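Local coordinates for protein SmhB (Serratia marcescens, PDB 6ZZ5) that forms one of the three components of the tripartite alpha-pore forming toxin Smh, and is captured in its soluble state, at residues E100-A105 against I304-L309; N139-I144 against L255-I260; A217-G222 against G228-L233; R74-I79 against D326-I331. All coordinates share one frame; numbering follows the deposited sequence.

Interaction 1: E100-A105 against I304-L309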
loop_
_atom_site.group_PDB
_atom_site.type_symbol
_atom_site.label_atom_id
_atom_site.label_comp_id
_atom_site.label_asym_id
_atom_site.label_seq_id
_atom_site.Cartn_x
_atom_site.Cartn_y
_atom_site.Cartn_z
ATOM N N GLU A 100 -41.147 16.196 1.908
ATOM C CA GLU A 100 -41.174 14.932 2.680
ATOM C C GLU A 100 -40.198 13.934 2.011
ATOM O O GLU A 100 -39.507 13.211 2.717
ATOM C CB GLU A 100 -42.597 14.417 2.629
ATOM C CG GLU A 100 -42.826 13.172 3.398
ATOM C CD GLU A 100 -44.268 12.713 3.274
ATOM O OE1 GLU A 100 -44.819 12.355 4.300
ATOM O OE2 GLU A 100 -44.803 12.657 2.131
ATOM N N GLN A 101 -40.276 13.800 0.701
ATOM C CA GLN A 101 -39.403 12.858 -0.059
ATOM C C GLN A 101 -37.944 13.261 0.080
ATOM O O GLN A 101 -37.095 12.364 0.305
ATOM C CB GLN A 101 -39.864 12.840 -1.505
ATOM C CG GLN A 101 -41.186 12.108 -1.666
ATOM C CD GLN A 101 -41.620 12.003 -3.089
ATOM O OE1 GLN A 101 -41.863 13.004 -3.745
ATOM N NE2 GLN A 101 -41.805 10.764 -3.543
ATOM N N TRP A 102 -37.647 14.562 0.030
ATOM C CA TRP A 102 -36.254 15.047 0.208
ATOM C C TRP A 102 -35.755 14.729 1.621
ATOM O O TRP A 102 -34.589 14.291 1.741
ATOM C CB TRP A 102 -36.137 16.534 -0.089
ATOM C CG TRP A 102 -35.959 16.840 -1.523
ATOM C CD1 TRP A 102 -36.863 17.444 -2.347
ATOM C CD2 TRP A 102 -34.759 16.663 -2.279
ATOM N NE1 TRP A 102 -36.314 17.594 -3.578
ATOM C CE2 TRP A 102 -35.034 17.144 -3.568
ATOM C CE3 TRP A 102 -33.506 16.141 -2.002
ATOM C CZ2 TRP A 102 -34.102 17.114 -4.585
ATOM C CZ3 TRP A 102 -32.560 16.131 -3.007
ATOM C CH2 TRP A 102 -32.859 16.637 -4.274
ATOM N N LEU A 103 -36.589 14.897 2.651
ATOM C CA LEU A 103 -36.204 14.545 4.036
ATOM C C LEU A 103 -35.921 13.030 4.091
ATOM O O LEU A 103 -34.944 12.638 4.728
ATOM C CB LEU A 103 -37.317 14.903 5.035
ATOM C CG LEU A 103 -37.491 16.402 5.294
ATOM C CD1 LEU A 103 -38.833 16.657 5.985
ATOM C CD2 LEU A 103 -36.316 16.967 6.121
ATOM N N SER A 104 -36.777 12.185 3.506
ATOM C CA SER A 104 -36.525 10.721 3.565
ATOM C C SER A 104 -35.218 10.415 2.820
ATOM O O SER A 104 -34.389 9.643 3.345
ATOM C CB SER A 104 -37.684 9.937 3.010
ATOM O OG SER A 104 -38.843 10.205 3.768
ATOM N N ALA A 105 -35.043 10.989 1.637
ATOM C CA ALA A 105 -33.844 10.780 0.792
ATOM C C ALA A 105 -32.606 11.136 1.611
ATOM O O ALA A 105 -31.643 10.295 1.644
ATOM C CB ALA A 105 -33.908 11.561 -0.499
ATOM N N ILE A 304 -32.864 25.564 4.973
ATOM C CA ILE A 304 -32.814 25.430 3.501
ATOM C C ILE A 304 -34.160 24.894 3.038
ATOM O O ILE A 304 -34.959 24.420 3.883
ATOM C CB ILE A 304 -31.670 24.519 3.039
ATOM C CG1 ILE A 304 -31.874 23.079 3.532
ATOM C CG2 ILE A 304 -30.310 25.143 3.408
ATOM C CD1 ILE A 304 -30.799 22.146 3.094
ATOM N N ASP A 305 -34.428 25.020 1.746
ATOM C CA ASP A 305 -35.691 24.553 1.118
ATOM C C ASP A 305 -35.376 23.568 -0.034
ATOM O O ASP A 305 -34.177 23.272 -0.306
ATOM C CB ASP A 305 -36.535 25.776 0.767
ATOM C CG ASP A 305 -35.954 26.645 -0.322
ATOM O OD1 ASP A 305 -34.910 26.258 -0.903
ATOM O OD2 ASP A 305 -36.502 27.768 -0.508
ATOM N N ASP A 306 -36.407 23.057 -0.693
ATOM C CA ASP A 306 -36.229 22.071 -1.789
ATOM C C ASP A 306 -35.468 22.705 -2.937
ATOM O O ASP A 306 -34.713 22.018 -3.597
ATOM C CB ASP A 306 -37.591 21.538 -2.241
ATOM C CG ASP A 306 -38.233 20.670 -1.164
ATOM O OD1 ASP A 306 -37.595 20.437 -0.168
ATOM O OD2 ASP A 306 -39.354 20.215 -1.346
ATOM N N SER A 307 -35.651 23.995 -3.180
ATOM C CA SER A 307 -34.948 24.690 -4.282
ATOM C C SER A 307 -33.426 24.628 -4.066
ATOM O O SER A 307 -32.685 24.373 -5.025
ATOM C CB SER A 307 -35.456 26.102 -4.406
ATOM O OG SER A 307 -34.853 26.679 -5.522
ATOM N N PHE A 308 -32.978 24.769 -2.821
ATOM C CA PHE A 308 -31.547 24.713 -2.470
ATOM C C PHE A 308 -31.027 23.323 -2.842
ATOM O O PHE A 308 -29.959 23.166 -3.429
ATOM C CB PHE A 308 -31.376 24.983 -0.982
ATOM C CG PHE A 308 -29.951 24.955 -0.547
ATOM C CD1 PHE A 308 -29.192 26.112 -0.592
ATOM C CD2 PHE A 308 -29.388 23.796 -0.038
ATOM C CE1 PHE A 308 -27.874 26.118 -0.152
ATOM C CE2 PHE A 308 -28.067 23.801 0.395
ATOM C CZ PHE A 308 -27.301 24.956 0.327
ATOM N N LEU A 309 -31.783 22.301 -2.481
ATOM C CA LEU A 309 -31.368 20.888 -2.703
ATOM C C LEU A 309 -31.400 20.541 -4.199
ATOM O O LEU A 309 -30.487 19.847 -4.661
ATOM C CB LEU A 309 -32.274 19.974 -1.892
ATOM C CG LEU A 309 -32.036 20.054 -0.383
ATOM C CD1 LEU A 309 -33.191 19.410 0.342
ATOM C CD2 LEU A 309 -30.706 19.396 -0.024
#

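Interaction 2: N139-I144 against L255-I260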
loop_
_atom_site.group_PDB
_atom_site.type_symbol
_atom_site.label_atom_id
_atom_site.label_comp_id
_atom_site.label_asym_id
_atom_site.label_seq_id
_atom_site.Cartn_x
_atom_site.Cartn_y
_atom_site.Cartn_z
ATOM N N ASN A 139 10.781 -4.405 15.837
ATOM C CA ASN A 139 11.781 -3.871 16.795
ATOM C C ASN A 139 12.419 -5.038 17.566
ATOM O O ASN A 139 13.651 -5.028 17.722
ATOM C CB ASN A 139 11.248 -2.769 17.700
ATOM C CG ASN A 139 11.228 -1.446 16.943
ATOM O OD1 ASN A 139 12.250 -0.754 16.944
ATOM N ND2 ASN A 139 10.083 -1.072 16.343
ATOM N N ASN A 140 11.623 -5.981 18.061
ATOM C CA ASN A 140 12.183 -7.158 18.789
ATOM C C ASN A 140 13.124 -7.959 17.867
ATOM O O ASN A 140 14.140 -8.397 18.364
ATOM C CB ASN A 140 11.090 -8.004 19.445
ATOM C CG ASN A 140 10.662 -7.360 20.743
ATOM O OD1 ASN A 140 11.479 -7.128 21.636
ATOM N ND2 ASN A 140 9.405 -7.021 20.868
ATOM N N TYR A 141 12.797 -8.081 16.579
ATOM C CA TYR A 141 13.609 -8.809 15.573
ATOM C C TYR A 141 15.032 -8.244 15.580
ATOM O O TYR A 141 15.983 -9.035 15.498
ATOM C CB TYR A 141 13.005 -8.806 14.168
ATOM C CG TYR A 141 13.918 -9.468 13.154
ATOM C CD1 TYR A 141 13.853 -10.819 12.915
ATOM C CD2 TYR A 141 14.963 -8.756 12.587
ATOM C CE1 TYR A 141 14.774 -11.441 12.088
ATOM C CE2 TYR A 141 15.905 -9.356 11.761
ATOM C CZ TYR A 141 15.809 -10.718 11.516
ATOM O OH TYR A 141 16.691 -11.330 10.668
ATOM N N GLN A 142 15.209 -6.924 15.630
ATOM C CA GLN A 142 16.574 -6.319 15.553
ATOM C C GLN A 142 17.465 -6.837 16.681
ATOM O O GLN A 142 18.655 -6.929 16.461
ATOM C CB GLN A 142 16.507 -4.785 15.613
ATOM C CG GLN A 142 15.975 -4.158 14.335
ATOM C CD GLN A 142 16.726 -4.614 13.098
ATOM O OE1 GLN A 142 16.159 -5.182 12.188
ATOM N NE2 GLN A 142 18.013 -4.368 13.064
ATOM N N LEU A 143 16.931 -7.242 17.822
ATOM C CA LEU A 143 17.762 -7.790 18.931
ATOM C C LEU A 143 18.513 -9.039 18.440
ATOM O O LEU A 143 19.682 -9.208 18.786
ATOM C CB LEU A 143 16.917 -8.126 20.153
ATOM C CG LEU A 143 16.061 -6.994 20.730
ATOM C CD1 LEU A 143 15.359 -7.480 21.980
ATOM C CD2 LEU A 143 16.891 -5.757 21.027
ATOM N N ILE A 144 17.856 -9.852 17.603
ATOM C CA ILE A 144 18.408 -11.118 17.056
ATOM C C ILE A 144 19.688 -10.810 16.253
ATOM O O ILE A 144 20.667 -11.525 16.366
ATOM C CB ILE A 144 17.340 -11.836 16.209
ATOM C CG1 ILE A 144 16.112 -12.198 17.061
ATOM C CG2 ILE A 144 17.946 -13.063 15.525
ATOM C CD1 ILE A 144 14.900 -12.600 16.290
ATOM N N LEU A 255 24.804 -10.284 7.533
ATOM C CA LEU A 255 24.266 -9.527 6.371
ATOM C C LEU A 255 22.849 -10.029 6.079
ATOM O O LEU A 255 21.962 -9.217 5.870
ATOM C CB LEU A 255 25.167 -9.752 5.150
ATOM C CG LEU A 255 25.648 -8.557 4.332
ATOM C CD1 LEU A 255 25.833 -7.316 5.184
ATOM C CD2 LEU A 255 26.993 -8.882 3.640
ATOM N N VAL A 256 22.687 -11.334 5.939
ATOM C CA VAL A 256 21.363 -11.958 5.713
ATOM C C VAL A 256 20.412 -11.542 6.846
ATOM O O VAL A 256 19.285 -11.103 6.544
ATOM C CB VAL A 256 21.511 -13.475 5.564
ATOM C CG1 VAL A 256 20.173 -14.161 5.571
ATOM C CG2 VAL A 256 22.314 -13.815 4.306
ATOM N N ALA A 257 20.815 -11.658 8.109
ATOM C CA ALA A 257 19.941 -11.326 9.257
ATOM C C ALA A 257 19.532 -9.851 9.146
ATOM O O ALA A 257 18.337 -9.531 9.410
ATOM C CB ALA A 257 20.636 -11.591 10.554
ATOM N N SER A 258 20.483 -8.995 8.783
ATOM C CA SER A 258 20.301 -7.519 8.701
ATOM C C SER A 258 19.282 -7.229 7.586
ATOM O O SER A 258 18.413 -6.351 7.767
ATOM C CB SER A 258 21.601 -6.822 8.372
ATOM O OG SER A 258 21.406 -5.420 8.206
ATOM N N GLN A 259 19.439 -7.916 6.459
ATOM C CA GLN A 259 18.564 -7.717 5.284
ATOM C C GLN A 259 17.132 -8.138 5.656
ATOM O O GLN A 259 16.192 -7.408 5.342
ATOM C CB GLN A 259 19.101 -8.469 4.075
ATOM C CG GLN A 259 20.336 -7.826 3.478
ATOM C CD GLN A 259 21.052 -8.692 2.473
ATOM O OE1 GLN A 259 20.661 -9.835 2.256
ATOM N NE2 GLN A 259 22.109 -8.179 1.869
ATOM N N ILE A 260 16.958 -9.227 6.380
ATOM C CA ILE A 260 15.612 -9.627 6.830
ATOM C C ILE A 260 15.068 -8.558 7.767
ATOM O O ILE A 260 13.882 -8.251 7.630
ATOM C CB ILE A 260 15.639 -11.041 7.426
ATOM C CG1 ILE A 260 15.794 -12.047 6.279
ATOM C CG2 ILE A 260 14.389 -11.322 8.213
ATOM C CD1 ILE A 260 16.298 -13.348 6.720
HETATM O O HOH W 1 18.617 -4.826 9.923
#

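Interaction 3: A217-G222 against G228-L233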
loop_
_atom_site.group_PDB
_atom_site.type_symbol
_atom_site.label_atom_id
_atom_site.label_comp_id
_atom_site.label_asym_id
_atom_site.label_seq_id
_atom_site.Cartn_x
_atom_site.Cartn_y
_atom_site.Cartn_z
ATOM N N ALA A 217 9.915 -4.403 -7.317
ATOM C CA ALA A 217 9.800 -3.423 -8.411
ATOM C C ALA A 217 8.319 -3.309 -8.776
ATOM O O ALA A 217 7.589 -4.349 -8.838
ATOM C CB ALA A 217 10.629 -3.836 -9.583
ATOM N N MET A 218 7.897 -2.070 -8.957
ATOM C CA MET A 218 6.581 -1.779 -9.538
ATOM C C MET A 218 6.801 -0.789 -10.688
ATOM O O MET A 218 7.485 0.254 -10.548
ATOM C CB MET A 218 5.635 -1.234 -8.470
ATOM C CG MET A 218 5.567 -2.111 -7.192
ATOM S SD MET A 218 4.281 -1.610 -6.063
ATOM C CE MET A 218 2.784 -2.048 -6.924
ATOM N N MET A 219 6.179 -1.109 -11.790
ATOM C CA MET A 219 6.293 -0.345 -13.029
ATOM C C MET A 219 4.907 -0.247 -13.623
ATOM O O MET A 219 4.001 -0.863 -13.092
ATOM C CB MET A 219 7.286 -1.070 -13.946
ATOM C CG MET A 219 8.683 -0.963 -13.400
ATOM S SD MET A 219 9.708 -2.284 -13.945
ATOM C CE MET A 219 8.926 -3.664 -13.094
ATOM N N THR A 220 4.751 0.543 -14.669
ATOM C CA THR A 220 3.480 0.727 -15.402
ATOM C C THR A 220 3.600 0.073 -16.784
ATOM O O THR A 220 4.713 -0.061 -17.334
ATOM C CB THR A 220 3.123 2.217 -15.519
ATOM O OG1 THR A 220 4.217 2.872 -16.153
ATOM C CG2 THR A 220 2.815 2.824 -14.176
ATOM N N ALA A 221 2.474 -0.395 -17.304
ATOM C CA ALA A 221 2.346 -0.875 -18.683
ATOM C C ALA A 221 1.266 0.025 -19.271
ATOM O O ALA A 221 0.253 0.249 -18.546
ATOM C CB ALA A 221 1.958 -2.351 -18.699
ATOM N N GLY A 222 1.479 0.590 -20.453
ATOM C CA GLY A 222 0.339 1.267 -21.114
ATOM C C GLY A 222 -0.640 0.246 -21.723
ATOM O O GLY A 222 -0.353 -0.980 -21.712
ATOM N N GLY A 228 6.753 1.210 -18.484
ATOM C CA GLY A 228 7.338 2.498 -18.052
ATOM C C GLY A 228 7.844 2.407 -16.619
ATOM O O GLY A 228 7.357 1.531 -15.863
ATOM N N GLY A 229 8.726 3.314 -16.208
ATOM C CA GLY A 229 9.157 3.403 -14.798
ATOM C C GLY A 229 10.432 2.633 -14.503
ATOM O O GLY A 229 10.977 2.866 -13.425
ATOM N N ALA A 230 10.928 1.736 -15.354
ATOM C CA ALA A 230 12.128 0.935 -15.014
ATOM C C ALA A 230 13.356 1.853 -14.922
ATOM O O ALA A 230 14.177 1.692 -14.000
ATOM C CB ALA A 230 12.356 -0.184 -16.006
ATOM N N ILE A 231 13.461 2.843 -15.789
ATOM C CA ILE A 231 14.633 3.752 -15.799
ATOM C C ILE A 231 14.596 4.544 -14.486
ATOM O O ILE A 231 15.644 4.636 -13.823
ATOM C CB ILE A 231 14.649 4.673 -17.038
ATOM C CG1 ILE A 231 14.652 3.828 -18.326
ATOM C CG2 ILE A 231 15.886 5.572 -16.927
ATOM C CD1 ILE A 231 14.696 4.587 -19.615
ATOM N N VAL A 232 13.430 5.077 -14.132
ATOM C CA VAL A 232 13.256 5.863 -12.878
ATOM C C VAL A 232 13.687 4.969 -11.712
ATOM O O VAL A 232 14.521 5.349 -10.882
ATOM C CB VAL A 232 11.791 6.316 -12.724
ATOM C CG1 VAL A 232 11.576 6.961 -11.366
ATOM C CG2 VAL A 232 11.361 7.261 -13.845
ATOM N N LEU A 233 13.145 3.762 -11.665
ATOM C CA LEU A 233 13.205 2.923 -10.453
ATOM C C LEU A 233 14.604 2.341 -10.307
ATOM O O LEU A 233 15.083 2.130 -9.126
ATOM C CB LEU A 233 12.120 1.851 -10.549
ATOM C CG LEU A 233 11.982 0.963 -9.315
ATOM C CD1 LEU A 233 11.814 1.764 -8.044
ATOM C CD2 LEU A 233 10.829 -0.001 -9.478
#

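Interaction 4: R74-I79 against D326-I331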
loop_
_atom_site.group_PDB
_atom_site.type_symbol
_atom_site.label_atom_id
_atom_site.label_comp_id
_atom_site.label_asym_id
_atom_site.label_seq_id
_atom_site.Cartn_x
_atom_site.Cartn_y
_atom_site.Cartn_z
ATOM N N ARG A 74 -13.311 -3.128 -1.315
ATOM C CA ARG A 74 -14.700 -2.931 -0.889
ATOM C C ARG A 74 -14.969 -1.423 -0.764
ATOM O O ARG A 74 -16.083 -0.986 -1.179
ATOM C CB ARG A 74 -14.930 -3.742 0.383
ATOM C CG ARG A 74 -16.240 -3.454 1.078
ATOM C CD ARG A 74 -17.366 -3.894 0.194
ATOM N NE ARG A 74 -17.331 -5.320 -0.086
ATOM C CZ ARG A 74 -18.113 -5.920 -0.984
ATOM N NH1 ARG A 74 -18.037 -7.232 -1.157
ATOM N NH2 ARG A 74 -18.961 -5.200 -1.703
ATOM N N ASN A 75 -14.013 -0.669 -0.186
ATOM C CA ASN A 75 -14.186 0.771 0.047
ATOM C C ASN A 75 -14.426 1.410 -1.327
ATOM O O ASN A 75 -15.288 2.300 -1.447
ATOM C CB ASN A 75 -12.990 1.417 0.719
ATOM C CG ASN A 75 -13.202 2.906 0.850
ATOM O OD1 ASN A 75 -14.031 3.313 1.649
ATOM N ND2 ASN A 75 -12.434 3.701 0.118
ATOM N N VAL A 76 -13.670 1.008 -2.344
ATOM C CA VAL A 76 -13.818 1.622 -3.688
ATOM C C VAL A 76 -15.228 1.291 -4.202
ATOM O O VAL A 76 -15.845 2.185 -4.832
ATOM C CB VAL A 76 -12.720 1.148 -4.667
ATOM C CG1 VAL A 76 -12.994 1.662 -6.049
ATOM C CG2 VAL A 76 -11.336 1.536 -4.203
ATOM N N THR A 77 -15.688 0.067 -4.063
ATOM C CA THR A 77 -17.070 -0.336 -4.450
ATOM C C THR A 77 -18.103 0.529 -3.694
ATOM O O THR A 77 -19.138 0.934 -4.266
ATOM C CB THR A 77 -17.324 -1.823 -4.149
ATOM O OG1 THR A 77 -16.295 -2.507 -4.873
ATOM C CG2 THR A 77 -18.711 -2.281 -4.568
ATOM N N ASN A 78 -17.847 0.807 -2.431
ATOM C CA ASN A 78 -18.783 1.610 -1.583
ATOM C C ASN A 78 -18.829 3.041 -2.108
ATOM O O ASN A 78 -19.900 3.607 -2.132
ATOM C CB ASN A 78 -18.365 1.605 -0.107
ATOM C CG ASN A 78 -18.516 0.253 0.532
ATOM O OD1 ASN A 78 -19.202 -0.600 -0.022
ATOM N ND2 ASN A 78 -17.926 0.058 1.702
ATOM N N ILE A 79 -17.681 3.616 -2.489
ATOM C CA ILE A 79 -17.649 4.964 -3.085
ATOM C C ILE A 79 -18.511 4.911 -4.345
ATOM O O ILE A 79 -19.300 5.806 -4.568
ATOM C CB ILE A 79 -16.203 5.405 -3.366
ATOM C CG1 ILE A 79 -15.435 5.529 -2.030
ATOM C CG2 ILE A 79 -16.206 6.688 -4.166
ATOM C CD1 ILE A 79 -14.021 5.945 -2.177
ATOM N N ASP A 326 -15.738 7.351 -12.735
ATOM C CA ASP A 326 -14.684 6.868 -13.678
ATOM C C ASP A 326 -13.521 6.261 -12.862
ATOM O O ASP A 326 -13.041 5.168 -13.228
ATOM C CB ASP A 326 -14.177 8.007 -14.561
ATOM C CG ASP A 326 -15.140 8.472 -15.632
ATOM O OD1 ASP A 326 -16.183 7.818 -15.811
ATOM O OD2 ASP A 326 -14.798 9.435 -16.350
ATOM N N GLY A 327 -13.066 6.963 -11.836
ATOM C CA GLY A 327 -11.958 6.513 -10.960
ATOM C C GLY A 327 -12.275 5.183 -10.330
ATOM O O GLY A 327 -11.418 4.292 -10.340
ATOM N N THR A 328 -13.475 5.027 -9.750
ATOM C CA THR A 328 -13.834 3.751 -9.089
ATOM C C THR A 328 -13.696 2.613 -10.101
ATOM O O THR A 328 -13.253 1.526 -9.690
ATOM C CB THR A 328 -15.252 3.739 -8.484
ATOM O OG1 THR A 328 -16.254 3.898 -9.508
ATOM C CG2 THR A 328 -15.382 4.816 -7.411
ATOM N N LYS A 329 -14.110 2.817 -11.338
ATOM C CA LYS A 329 -14.143 1.747 -12.374
ATOM C C LYS A 329 -12.687 1.409 -12.769
ATOM O O LYS A 329 -12.336 0.205 -12.866
ATOM C CB LYS A 329 -14.920 2.176 -13.628
ATOM C CG LYS A 329 -16.431 2.393 -13.433
ATOM C CD LYS A 329 -17.133 2.917 -14.704
ATOM C CE LYS A 329 -18.417 3.700 -14.468
ATOM N NZ LYS A 329 -19.410 2.821 -13.830
ATOM N N ILE A 330 -11.882 2.423 -12.973
ATOM C CA ILE A 330 -10.457 2.250 -13.418
ATOM C C ILE A 330 -9.693 1.592 -12.271
ATOM O O ILE A 330 -8.972 0.617 -12.524
ATOM C CB ILE A 330 -9.830 3.561 -13.870
ATOM C CG1 ILE A 330 -10.631 4.201 -15.011
ATOM C CG2 ILE A 330 -8.373 3.323 -14.289
ATOM C CD1 ILE A 330 -10.285 5.659 -15.237
ATOM N N ILE A 331 -9.909 2.064 -11.065
ATOM C CA ILE A 331 -9.201 1.532 -9.877
ATOM C C ILE A 331 -9.553 0.068 -9.704
ATOM O O ILE A 331 -8.617 -0.768 -9.550
ATOM C CB ILE A 331 -9.446 2.384 -8.626
ATOM C CG1 ILE A 331 -8.750 3.724 -8.806
ATOM C CG2 ILE A 331 -8.978 1.683 -7.380
ATOM C CD1 ILE A 331 -9.117 4.712 -7.768
#

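Interaction 1: E100-A105 against I304-L309
Trp102 lays one face of its indole over the start of helix 306-319, where the CB of Leu309 covers the six-membered ring. That carbon stands 3.9 Å from the ring centroid and only 7° off the ring normal, a CH-pi contact over the six-membered ring, and so off-centre on the indole as a whole. Leu309 CD1 continues the cover inward, meeting Trp102 CE3 at 4.0 Å, and the two side chains run past each other in opposite directions. Farther out, Trp102 CH2 comes within 4.0 Å of the backbone O of Leu309. The pyrrole end has a different neighbour: Trp102 CD1 approaches Asp306 CG to 3.7 Å, with ring and carboxylate planes turned 43° apart. With CG anti to the carbonyl carbon (chi1 -84°), the indole leaves helix 99-151 toward both residues. On the opposing side the first turn is fixed by Asp305, an N-cap whose OD1 accepts from Phe308 N at 3.1 Å, met nearly along the C-O axis. Ile89 of helix 44-92, Met93 of the loop after it and Leu299 of helix 252-300 also touch the indole. A tryptophan buried where helices begin and end, beside a capped helix start, here closes one extremity of the elongated helical bundle of this Hbl-related toxin component.

Interaction 2: N139-I144 against L255-I260
Tyr141 is the first residue of 139-144 to reach across, and it carries the contact. Its CG lies anti to the backbone N (chi1 176°), which carries the phenol across to helix 252-300. There the hydroxyl donates to Ala257 O at 2.7 Å, lying in the carbonyl plane on a lone pair, with a C=O...donor angle of 120°. The carbonyl oxygen in turn sits at the edge of the ring, near its plane. Ile260 crosses the phenol at about a right angle and presses its CG2 branch on the polar end: 3.6 Å to Tyr141 CZ and 3.4 Å to Tyr141 OH. The buried hydroxyl is thus paired to a main-chain oxygen while a methyl packs beside it. Both helices belong to the long bundle, and this side-chain-to-backbone bond ties one to the other directly, with Ile50 of helix 44-92 touching both Tyr141 and Ala257. Next in sequence, Gln142 works through solvent: its NE2 donates to a water at 3.2 Å, and that water donates to Ser258 O at 2.6 Å. The OE1 of the same amide lies at the edge of the Tyr141 ring and takes a weak hydrogen bond from Arg265 NE. Ile144, one turn beyond Tyr141, points toward the facing helix but packs on Gln49 and Ile50.

Interaction 3: A217-G222 against G228-L233
A short antiparallel edge pairing that runs directly into a helix joins these segments: Thr220, on strand 216-221, and Gly228, on strand 227-228, form a hydrogen-bonded pair, and the chain then enters helix 230-245. Two backbone bonds define the pair, Thr220 N to Gly228 O at 3.0 Å and Gly228 N to Thr220 O at 2.7 Å, the latter with an N-H...O angle of 166°. Met219 CB also lies close to Gly228 O, at 3.2 Å. Without a side chain on Gly228, Thr220 OG1 can lie close to its CA, 3.7 Å away. Gly229, the N-cap, makes the turn from strand to helix with phi 94° and psi -14°, angles that favour glycine. Beyond it the contact becomes apolar. Met219 bends at its last torsion, and its SD rests 4.0 Å from Ala230 CB; one helical turn later Leu233 sends CD2 along the strand backbone, 3.8 Å from Ala217 CB and 3.5 Å from Met218 O. This buried stretch of strand is sealed by hydrocarbon, and neither the N nor the O of Met218 finds a polar partner. The small sheet, with its strongly hydrophobic strands, is consistent with the beta-tongue of ClyA- and Hbl-like toxins. Strand 191-196 flanks 216-221 on its other side, Met218 turns to helices 156-184 and 4-30, and Leu356 of helix 349-359 packs on both Met219 and Ala230.

Interaction 4: R74-I79 against D326-I331
The flat groups at this contact are backbone carbonyls, each met by a methyl of the opposite helix: Val76 CG1 lies 3.7 Å from Thr328 O, and Thr328 CG2 lies 3.7 Å from Val76 O. The two segments form an antiparallel helix pair in the bundle, with this methyl-to-carbonyl exchange at its closest point. The axes of 74-79 and 326-331 approach to 9.3 Å, their N-to-C directions 151° apart, and the backbones come nearest at Val76 and Thr328, whose CA atoms are separated by 5.8 Å. Val76 and Thr328 each set a methyl against the other's main chain at this point. For Thr328 the first torsion (chi1 63°) sets OG1 between the backbone N and the carbonyl carbon and turns CG2 across the interface. The hydroxyl consequently serves its own helix and another residue: it donates to Leu325 O and accepts from Gln80 NE2. Ile79, one turn after Val76, widens the apolar seam with its CG2 at 3.8 Å from Thr328 CG2. From helix 4-30, Met12 touches Thr328 and Ser16 touches Val76 and Ile331, while Trp285 of helix 252-300 touches Ile79. At the other end of the seam Val76 and Ile331 meet at a slant through one methyl each, Val76 CG2 lying 4.0 Å from Ile331 CG2.

All four contacts are buried, yet their chemistry follows their place. Interactions 1 and 2 both use helix 99-151, on opposite sides of the chain's centre with contact centres about 61 Å apart: at the outer end an indole face packs on a helix start, whereas 139-144 with 255-260 relies on a phenol bond and a water bridge. Interaction 4 rests on methyls that meet each other and main-chain oxygens, without a polar bond between the segments; its helices are adjacent in sequence to those of interaction 1. Interaction 3, about 10 Å from interaction 4 at the nearest atoms, alone depends on strand pairing, and along the chain it is nested inside the loops closed by the other three.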